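Local coordinates for protein uronate isomerase (Bacillus halodurans C-125, PDB 3HK9) that probably interconverts uronate sugars such as D-glucuronate with their keto forms, as a zinc-binding uronate isomerase of the amidohydrolase superfamily, at residues L169-L174 / V218-S223; V222-T227 / F255-G260; L297-S302 / M320-W325. All coordinates share one frame; numbering follows the deposited sequence.

Interaction 1: L169-L174 / V218-S223; sequences LRLDPL and VYMAVS. With REL (D-glucuronic acid), chain M.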
loop_
_atom_site.group_PDB
_atom_site.type_symbol
_atom_site.label_atom_id
_atom_site.label_comp_id
_atom_site.label_asym_id
_atom_site.label_seq_id
_atom_site.Cartn_x
_atom_site.Cartn_y
_atom_site.Cartn_z
ATOM N N LEU A 169 23.179 61.374 32.655
ATOM C CA LEU A 169 24.555 61.793 32.401
ATOM C C LEU A 169 25.490 60.645 32.021
ATOM O O LEU A 169 26.025 59.946 32.884
ATOM C CB LEU A 169 25.098 62.541 33.625
ATOM C CG LEU A 169 26.568 62.967 33.602
ATOM C CD1 LEU A 169 26.873 63.752 32.335
ATOM C CD2 LEU A 169 26.864 63.795 34.839
ATOM N N ARG A 170 25.684 60.474 30.717
ATOM C CA ARG A 170 26.541 59.425 30.170
ATOM C C ARG A 170 28.014 59.851 30.297
ATOM O O ARG A 170 28.385 60.948 29.878
ATOM C CB ARG A 170 26.146 59.186 28.711
ATOM C CG ARG A 170 26.713 57.927 28.096
ATOM C CD ARG A 170 26.402 56.674 28.926
ATOM N NE ARG A 170 27.010 55.518 28.284
ATOM C CZ ARG A 170 26.411 54.750 27.382
ATOM N NH1 ARG A 170 25.157 54.990 27.014
ATOM N NH2 ARG A 170 27.090 53.771 26.799
ATOM N N LEU A 171 28.853 58.979 30.859
ATOM C CA LEU A 171 30.263 59.316 31.089
ATOM C C LEU A 171 31.357 58.422 30.488
ATOM O O LEU A 171 32.494 58.435 30.971
ATOM C CB LEU A 171 30.492 59.419 32.604
ATOM C CG LEU A 171 29.549 60.363 33.368
ATOM C CD1 LEU A 171 29.626 60.122 34.873
ATOM C CD2 LEU A 171 29.911 61.792 33.035
ATOM N N ASP A 172 31.044 57.669 29.436
ATOM C CA ASP A 172 32.031 56.773 28.820
ATOM C C ASP A 172 33.418 57.387 28.572
ATOM O O ASP A 172 34.441 56.773 28.897
ATOM C CB ASP A 172 31.471 56.191 27.508
ATOM C CG ASP A 172 30.266 55.274 27.740
ATOM O OD1 ASP A 172 29.609 55.418 28.789
ATOM O OD2 ASP A 172 29.965 54.422 26.877
ATOM N N PRO A 173 33.479 58.600 27.988
ATOM C CA PRO A 173 34.795 59.208 27.739
ATOM C C PRO A 173 35.615 59.456 29.002
ATOM O O PRO A 173 36.810 59.166 29.042
ATOM C CB PRO A 173 34.441 60.503 27.007
ATOM C CG PRO A 173 33.200 60.097 26.228
ATOM C CD PRO A 173 32.417 59.345 27.286
ATOM N N LEU A 174 34.967 59.988 30.031
ATOM C CA LEU A 174 35.640 60.280 31.292
ATOM C C LEU A 174 36.186 59.023 31.959
ATOM O O LEU A 174 37.360 58.957 32.337
ATOM C CB LEU A 174 34.672 60.968 32.256
ATOM C CG LEU A 174 35.236 61.263 33.646
ATOM C CD1 LEU A 174 36.274 62.369 33.536
ATOM C CD2 LEU A 174 34.115 61.670 34.592
ATOM N N VAL A 218 18.494 61.492 36.003
ATOM C CA VAL A 218 17.895 60.475 36.858
ATOM C C VAL A 218 18.985 59.504 37.309
ATOM O O VAL A 218 18.820 58.758 38.278
ATOM C CB VAL A 218 16.766 59.719 36.121
ATOM C CG1 VAL A 218 15.535 60.606 36.038
ATOM C CG2 VAL A 218 17.209 59.344 34.716
ATOM N N TYR A 219 20.109 59.524 36.602
ATOM C CA TYR A 219 21.246 58.684 36.952
ATOM C C TYR A 219 22.452 58.981 36.064
ATOM O O TYR A 219 22.318 59.601 35.006
ATOM C CB TYR A 219 20.871 57.181 36.870
ATOM C CG TYR A 219 20.460 56.673 35.497
ATOM C CD1 TYR A 219 21.398 56.501 34.480
ATOM C CD2 TYR A 219 19.128 56.356 35.220
ATOM C CE1 TYR A 219 21.023 56.028 33.221
ATOM C CE2 TYR A 219 18.742 55.883 33.966
ATOM C CZ TYR A 219 19.695 55.724 32.970
ATOM O OH TYR A 219 19.311 55.279 31.718
ATOM N N MET A 220 23.631 58.576 36.526
ATOM C CA MET A 220 24.866 58.724 35.759
ATOM C C MET A 220 25.101 57.328 35.182
ATOM O O MET A 220 24.904 56.324 35.876
ATOM C CB MET A 220 26.037 59.127 36.661
ATOM C CG MET A 220 26.000 60.576 37.123
ATOM S SD MET A 220 27.382 60.952 38.224
ATOM C CE MET A 220 26.746 60.354 39.796
ATOM N N ALA A 221 25.520 57.259 33.924
ATOM C CA ALA A 221 25.724 55.972 33.277
ATOM C C ALA A 221 27.045 55.820 32.530
ATOM O O ALA A 221 27.749 56.800 32.268
ATOM C CB ALA A 221 24.574 55.709 32.325
ATOM N N VAL A 222 27.356 54.574 32.187
ATOM C CA VAL A 222 28.565 54.226 31.448
ATOM C C VAL A 222 28.417 52.810 30.905
ATOM O O VAL A 222 27.762 51.972 31.537
ATOM C CB VAL A 222 29.815 54.256 32.358
ATOM C CG1 VAL A 222 29.673 53.247 33.485
ATOM C CG2 VAL A 222 31.061 53.949 31.541
ATOM N N SER A 223 28.989 52.550 29.730
ATOM C CA SER A 223 28.952 51.203 29.164
ATOM C C SER A 223 30.366 50.705 29.407
ATOM O O SER A 223 31.325 51.468 29.285
ATOM C CB SER A 223 28.612 51.213 27.662
ATOM O OG SER A 223 29.662 51.747 26.878
HETATM O O6A REL M . 25.869 51.944 25.216
HETATM C C6 REL M . 24.664 52.058 24.846
HETATM O O6B REL M . 23.842 52.870 25.307
HETATM C C5 REL M . 24.205 51.098 23.746
HETATM O O5 REL M . 22.822 50.794 23.970
HETATM C C4 REL M . 24.362 51.689 22.313
HETATM O O4 REL M . 25.769 51.949 22.127
HETATM C C3 REL M . 23.870 50.763 21.164
HETATM O O3 REL M . 24.284 51.251 19.871
HETATM C C2 REL M . 22.331 50.610 21.197
HETATM O O2 REL M . 21.693 51.400 20.204
HETATM C C1 REL M . 21.930 49.138 21.035
HETATM O O1 REL M . 20.899 48.693 21.547
#
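Leu169 and Ala221, which lose the most surface to each other's segment, lie on two parallel strands that share three main-chain hydrogen bonds. Leu169 N donates to Tyr219 O, Ala221 N returns the bond to Leu169 O at 2.9 Å, and Leu171 N closes on Ala221 O at 2.8 Å. Leu169 runs alongside Met220 in the same direction, its CD2 4.0 Å from Met220 CG. On the other face of the sheet the methyl of Ala221 rests against CD of Arg170. With CG anti to the backbone N (chi1 -167°) and a bend at chi2, the arginine runs along the neighbouring strand until its guanidinium lies beside Asp172 and Ser223. Arg170 forms a side-on salt bridge with Asp172, NE to OD1 at 2.6 Å and NH2 to OD2 at 2.9 Å. Ser223 answers from the opposite face of the carboxylate, its N bonding OD1 and its OG donating to Asp172 OD2 at 2.7 Å, so each oxygen accepts two bonds. The guanidinium is thereby fixed in rotation, and Arg170 NH2 meets O6A of D-glucuronic acid at 2.7 Å while Arg170 NH1 meets O6B at 3.0 Å. An alanine in place of Asp172 would probably leave Ser223 N and OG without their mate and the arginine less firmly fixed for the sugar. Outside the sheet, helix 198-215 packs on Leu169 and Leu171, while helix 235-250 packs on Leu171 and Met220; on the far side of strand 220-224 runs strand 255-262, whose Ala256 touches Ala221.

Interaction 2: V222-T227 / F255-G260; sequences VSLPPT and FAMMIG. With REL (D-glucuronic acid), chain M.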
loop_
_atom_site.group_PDB
_atom_site.type_symbol
_atom_site.label_atom_id
_atom_site.label_comp_id
_atom_site.label_asym_id
_atom_site.label_seq_id
_atom_site.Cartn_x
_atom_site.Cartn_y
_atom_site.Cartn_z
ATOM N N VAL A 222 27.356 54.574 32.187
ATOM C CA VAL A 222 28.565 54.226 31.448
ATOM C C VAL A 222 28.417 52.810 30.905
ATOM O O VAL A 222 27.762 51.972 31.537
ATOM C CB VAL A 222 29.815 54.256 32.358
ATOM C CG1 VAL A 222 29.673 53.247 33.485
ATOM C CG2 VAL A 222 31.061 53.949 31.541
ATOM N N SER A 223 28.989 52.550 29.730
ATOM C CA SER A 223 28.952 51.203 29.164
ATOM C C SER A 223 30.366 50.705 29.407
ATOM O O SER A 223 31.325 51.468 29.285
ATOM C CB SER A 223 28.612 51.213 27.662
ATOM O OG SER A 223 29.662 51.747 26.878
ATOM N N LEU A 224 30.495 49.436 29.773
ATOM C CA LEU A 224 31.795 48.869 30.094
ATOM C C LEU A 224 32.093 47.568 29.358
ATOM O O LEU A 224 31.186 46.840 28.962
ATOM C CB LEU A 224 31.870 48.641 31.605
ATOM C CG LEU A 224 31.664 49.883 32.475
ATOM C CD1 LEU A 224 31.326 49.445 33.895
ATOM C CD2 LEU A 224 32.929 50.764 32.446
ATOM N N PRO A 225 33.386 47.250 29.182
ATOM C CA PRO A 225 33.816 46.034 28.489
ATOM C C PRO A 225 33.730 44.784 29.359
ATOM O O PRO A 225 33.596 44.878 30.577
ATOM C CB PRO A 225 35.255 46.359 28.111
ATOM C CG PRO A 225 35.721 47.106 29.333
ATOM C CD PRO A 225 34.549 48.052 29.604
ATOM N N PRO A 226 33.819 43.599 28.733
ATOM C CA PRO A 226 33.765 42.290 29.398
ATOM C C PRO A 226 34.852 42.170 30.461
ATOM O O PRO A 226 34.719 41.422 31.431
ATOM C CB PRO A 226 34.010 41.305 28.250
ATOM C CG PRO A 226 33.462 42.023 27.054
ATOM C CD PRO A 226 33.926 43.445 27.270
ATOM N N THR A 227 35.934 42.918 30.270
ATOM C CA THR A 227 37.061 42.883 31.192
ATOM C C THR A 227 36.956 43.842 32.376
ATOM O O THR A 227 37.907 43.992 33.139
ATOM C CB THR A 227 38.377 43.153 30.438
ATOM O OG1 THR A 227 38.269 44.385 29.714
ATOM C CG2 THR A 227 38.664 42.018 29.453
ATOM N N PHE A 255 23.977 54.803 39.965
ATOM C CA PHE A 255 25.020 54.650 38.961
ATOM C C PHE A 255 24.622 53.493 38.055
ATOM O O PHE A 255 24.497 52.360 38.513
ATOM C CB PHE A 255 26.358 54.371 39.660
ATOM C CG PHE A 255 27.519 54.161 38.721
ATOM C CD1 PHE A 255 27.634 54.900 37.548
ATOM C CD2 PHE A 255 28.525 53.253 39.038
ATOM C CE1 PHE A 255 28.741 54.740 36.700
ATOM C CE2 PHE A 255 29.635 53.084 38.199
ATOM C CZ PHE A 255 29.743 53.828 37.031
ATOM N N ALA A 256 24.398 53.786 36.775
ATOM C CA ALA A 256 24.003 52.770 35.805
ATOM C C ALA A 256 25.211 52.202 35.071
ATOM O O ALA A 256 25.990 52.950 34.486
ATOM C CB ALA A 256 23.022 53.361 34.800
ATOM N N MET A 257 25.358 50.880 35.101
ATOM C CA MET A 257 26.470 50.211 34.428
ATOM C C MET A 257 25.929 49.224 33.419
ATOM O O MET A 257 25.193 48.304 33.777
ATOM C CB MET A 257 27.353 49.461 35.433
ATOM C CG MET A 257 27.997 50.338 36.499
ATOM S SD MET A 257 29.095 49.403 37.599
ATOM C CE MET A 257 27.904 48.559 38.631
ATOM N N MET A 258 26.282 49.418 32.155
ATOM C CA MET A 258 25.828 48.521 31.102
ATOM C C MET A 258 27.088 47.767 30.690
ATOM O O MET A 258 27.944 48.287 29.962
ATOM C CB MET A 258 25.235 49.344 29.964
ATOM C CG MET A 258 24.357 50.476 30.485
ATOM S SD MET A 258 22.986 50.862 29.396
ATOM C CE MET A 258 23.778 51.913 28.241
ATOM N N ILE A 259 27.182 46.526 31.162
ATOM C CA ILE A 259 28.371 45.705 30.974
ATOM C C ILE A 259 28.417 44.616 29.914
ATOM O O ILE A 259 27.462 43.860 29.735
ATOM C CB ILE A 259 28.737 45.052 32.319
ATOM C CG1 ILE A 259 28.760 46.129 33.410
ATOM C CG2 ILE A 259 30.072 44.339 32.210
ATOM C CD1 ILE A 259 28.863 45.595 34.836
ATOM N N GLY A 260 29.562 44.527 29.233
ATOM C CA GLY A 260 29.747 43.482 28.243
ATOM C C GLY A 260 29.981 43.885 26.806
ATOM O O GLY A 260 30.131 43.017 25.940
HETATM O O6A REL M . 25.869 51.944 25.216
HETATM C C6 REL M . 24.664 52.058 24.846
HETATM O O6B REL M . 23.842 52.870 25.307
HETATM C C5 REL M . 24.205 51.098 23.746
HETATM O O5 REL M . 22.822 50.794 23.970
HETATM C C4 REL M . 24.362 51.689 22.313
HETATM O O4 REL M . 25.769 51.949 22.127
HETATM C C3 REL M . 23.870 50.763 21.164
HETATM O O3 REL M . 24.284 51.251 19.871
HETATM C C2 REL M . 22.331 50.610 21.197
HETATM O O2 REL M . 21.693 51.400 20.204
HETATM C C1 REL M . 21.930 49.138 21.035
HETATM O O1 REL M . 20.899 48.693 21.547
#
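Val222 points one methyl at the far end of the Phe255 ring, its CG1 reaching CZ of Phe255 at 3.6 Å on a slant that is neither over the face nor at the edge. The Phe255 ring reaches across toward strand 220-224, and CG of Met257 packs on one of its faces. Further along the same side of the sheet, Leu224 sets CD1 between neighbours, 4.3 Å from Met257 CB and 4.2 Å from Ile259 CG1. Ser223 and Met258 point to the other side, toward the ligand. The Met258 chain bends at chi2 and chi3 and brings its CE to 3.1 Å from O6B of D-glucuronic acid, a tight, non-polar approach. Between the parallel strands, Met258 N bonds Val222 O, Leu224 N reaches Met258 O at 2.8 Å, and Gly260 N reaches Leu224 O. Gly260 has a phi of 118°, a backbone shape at which a side chain would collide with the preceding carbonyl oxygen. The sheet is thus two-sided: Leu224 and Phe255 meet Arg236 and Leu244 of helix 235-250 and Val222 meets helix 172-176, whereas Met258 puts an uncharged thioether beside the sugar carboxylate, the zinc ligand His26 and the metal.

Interaction 3: L297-S302 / M320-W325; sequences LVTMLS and MIFGCW. With REL (D-glucuronic acid), chain M.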
loop_
_atom_site.group_PDB
_atom_site.type_symbol
_atom_site.label_atom_id
_atom_site.label_comp_id
_atom_site.label_asym_id
_atom_site.label_seq_id
_atom_site.Cartn_x
_atom_site.Cartn_y
_atom_site.Cartn_z
ATOM N N LEU A 297 22.234 50.559 38.948
ATOM C CA LEU A 297 21.340 50.057 37.913
ATOM C C LEU A 297 22.265 49.250 36.999
ATOM O O LEU A 297 23.265 49.770 36.508
ATOM C CB LEU A 297 20.696 51.205 37.135
ATOM C CG LEU A 297 19.507 51.889 37.821
ATOM C CD1 LEU A 297 19.263 53.259 37.196
ATOM C CD2 LEU A 297 18.277 51.001 37.704
ATOM N N VAL A 298 21.954 47.981 36.783
ATOM C CA VAL A 298 22.815 47.162 35.949
ATOM C C VAL A 298 22.066 46.346 34.916
ATOM O O VAL A 298 20.959 45.864 35.162
ATOM C CB VAL A 298 23.679 46.196 36.818
ATOM C CG1 VAL A 298 24.554 45.310 35.925
ATOM C CG2 VAL A 298 24.557 46.992 37.773
ATOM N N THR A 299 22.682 46.227 33.744
ATOM C CA THR A 299 22.161 45.434 32.644
ATOM C C THR A 299 23.433 44.894 32.005
ATOM O O THR A 299 24.449 45.587 31.968
ATOM C CB THR A 299 21.352 46.293 31.631
ATOM O OG1 THR A 299 20.588 45.428 30.780
ATOM C CG2 THR A 299 22.278 47.150 30.765
ATOM N N MET A 300 23.408 43.653 31.532
ATOM C CA MET A 300 24.606 43.091 30.927
ATOM C C MET A 300 24.335 42.603 29.508
ATOM O O MET A 300 23.208 42.253 29.165
ATOM C CB MET A 300 25.158 41.982 31.830
ATOM C CG MET A 300 25.492 42.498 33.240
ATOM S SD MET A 300 26.266 41.290 34.336
ATOM C CE MET A 300 28.028 41.533 33.884
ATOM N N LEU A 301 25.373 42.586 28.681
ATOM C CA LEU A 301 25.221 42.205 27.282
ATOM C C LEU A 301 25.317 40.721 26.944
ATOM O O LEU A 301 24.717 40.263 25.969
ATOM C CB LEU A 301 26.234 42.982 26.440
ATOM C CG LEU A 301 25.979 43.023 24.929
ATOM C CD1 LEU A 301 24.602 43.634 24.673
ATOM C CD2 LEU A 301 27.067 43.847 24.241
ATOM N N SER A 302 26.065 39.966 27.737
ATOM C CA SER A 302 26.235 38.545 27.459
ATOM C C SER A 302 25.108 37.675 27.980
ATOM O O SER A 302 24.712 37.793 29.130
ATOM C CB SER A 302 27.554 38.043 28.047
ATOM O OG SER A 302 27.686 36.653 27.834
ATOM N N MET A 320 19.662 47.131 41.199
ATOM C CA MET A 320 18.388 47.078 40.488
ATOM C C MET A 320 18.754 46.750 39.049
ATOM O O MET A 320 19.350 47.571 38.348
ATOM C CB MET A 320 17.651 48.419 40.552
ATOM C CG MET A 320 16.371 48.474 39.711
ATOM S SD MET A 320 15.115 47.210 40.118
ATOM C CE MET A 320 14.436 47.871 41.645
ATOM N N ILE A 321 18.419 45.540 38.617
ATOM C CA ILE A 321 18.739 45.123 37.265
ATOM C C ILE A 321 17.643 45.593 36.329
ATOM O O ILE A 321 16.486 45.727 36.737
ATOM C CB ILE A 321 18.908 43.591 37.191
ATOM C CG1 ILE A 321 17.574 42.895 37.448
ATOM C CG2 ILE A 321 19.936 43.145 38.229
ATOM C CD1 ILE A 321 17.690 41.390 37.547
ATOM N N PHE A 322 17.998 45.845 35.075
ATOM C CA PHE A 322 17.024 46.338 34.129
ATOM C C PHE A 322 17.282 45.916 32.695
ATOM O O PHE A 322 18.427 45.693 32.289
ATOM C CB PHE A 322 16.986 47.872 34.189
ATOM C CG PHE A 322 18.202 48.530 33.585
ATOM C CD1 PHE A 322 18.242 48.839 32.226
ATOM C CD2 PHE A 322 19.321 48.798 34.365
ATOM C CE1 PHE A 322 19.380 49.402 31.648
ATOM C CE2 PHE A 322 20.472 49.364 33.802
ATOM C CZ PHE A 322 20.502 49.667 32.438
ATOM N N GLY A 323 16.184 45.816 31.950
ATOM C CA GLY A 323 16.205 45.491 30.539
ATOM C C GLY A 323 16.895 44.261 29.992
ATOM O O GLY A 323 17.610 43.530 30.690
ATOM N N CYS A 324 16.625 44.053 28.706
ATOM C CA CYS A 324 17.176 42.974 27.895
ATOM C C CYS A 324 17.849 43.817 26.818
ATOM O O CYS A 324 17.264 44.153 25.783
ATOM C CB CYS A 324 16.047 42.117 27.315
ATOM S SG CYS A 324 14.984 41.382 28.602
ATOM N N TRP A 325 19.088 44.170 27.118
ATOM C CA TRP A 325 19.907 45.041 26.298
ATOM C C TRP A 325 20.539 44.538 25.008
ATOM O O TRP A 325 21.203 43.499 24.988
ATOM C CB TRP A 325 21.002 45.615 27.201
ATOM C CG TRP A 325 21.901 46.639 26.577
ATOM C CD1 TRP A 325 21.535 47.662 25.746
ATOM C CD2 TRP A 325 23.303 46.812 26.832
ATOM N NE1 TRP A 325 22.621 48.466 25.477
ATOM C CE2 TRP A 325 23.718 47.969 26.132
ATOM C CE3 TRP A 325 24.249 46.104 27.588
ATOM C CZ2 TRP A 325 25.040 48.437 26.166
ATOM C CZ3 TRP A 325 25.570 46.571 27.623
ATOM C CH2 TRP A 325 25.948 47.729 26.914
HETATM O O6A REL M . 25.869 51.944 25.216
HETATM C C6 REL M . 24.664 52.058 24.846
HETATM O O6B REL M . 23.842 52.870 25.307
HETATM C C5 REL M . 24.205 51.098 23.746
HETATM O O5 REL M . 22.822 50.794 23.970
HETATM C C4 REL M . 24.362 51.689 22.313
HETATM O O4 REL M . 25.769 51.949 22.127
HETATM C C3 REL M . 23.870 50.763 21.164
HETATM O O3 REL M . 24.284 51.251 19.871
HETATM C C2 REL M . 22.331 50.610 21.197
HETATM O O2 REL M . 21.693 51.400 20.204
HETATM C C1 REL M . 21.930 49.138 21.035
HETATM O O1 REL M . 20.899 48.693 21.547
HETATM O O HOH W 1 20.378 42.971 29.302
#
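Trp325 and Leu301 meet beside the bound sugar: CD1 of Leu301 makes a CH-pi contact over one face of the indole, 4.2 Å from the centre of the six-membered ring of Trp325, and Leu301 CB adds a contact to CZ3. The indole meets D-glucuronic acid at its edge, where Trp325 NE1 donates a nearly straight bond (172°) to O5 of the sugar at 2.8 Å. A chi1 of -175° turns the Trp325 side chain away from its own N and back toward Thr299 and Leu301. One step out, a water anchors the tryptophan backbone; it accepts from Trp325 N at 2.8 Å and donates to Met300 O and to Thr299 OG1. Thr299 OG1 in turn donates to Phe322 O at 2.6 Å, and Thr299 CB makes a second CH-pi contact, over the face of the Phe322 ring and 3.7 Å from its centroid, with CG2 against CZ. Further back, Val298 N bonds Met320 O and Phe322 N bonds Val298 O, joining the parallel strands, while Leu297 CD2 packs on Met320 CG. Helix 306-315 links these strands and touches Val298 and Ile321. This beta-alpha-beta unit is the repeating element of a (beta/alpha)8 barrel, consistent with the amidohydrolase fold, whose active site lies at the C-terminal ends of the strands; there Trp325 also touches Asp355, a ligand of the zinc.

Overall arrangement
All three contacts are buried and belong to one run of neighbouring parallel strands: interactions 1 and 2 share strand 220-224, and strand 255-262 of interaction 2 lies next to strand 296-300 of interaction 3. Main-chain contacts stitch them together, with Met220 O 2.7 Å from Ala256 N and Ile259 O 2.7 Å from Leu301 N, both probable hydrogen bonds. Each also reaches the same D-glucuronic acid, but by different chemistry. Interaction 1 supplies a charged grip on the carboxylate, interaction 2 an apolar wall, and interaction 3 a neutral indole N-H, with a water tying down the backbone of its residue. Met258 bridges the two ends, touching both Arg170 and Trp325.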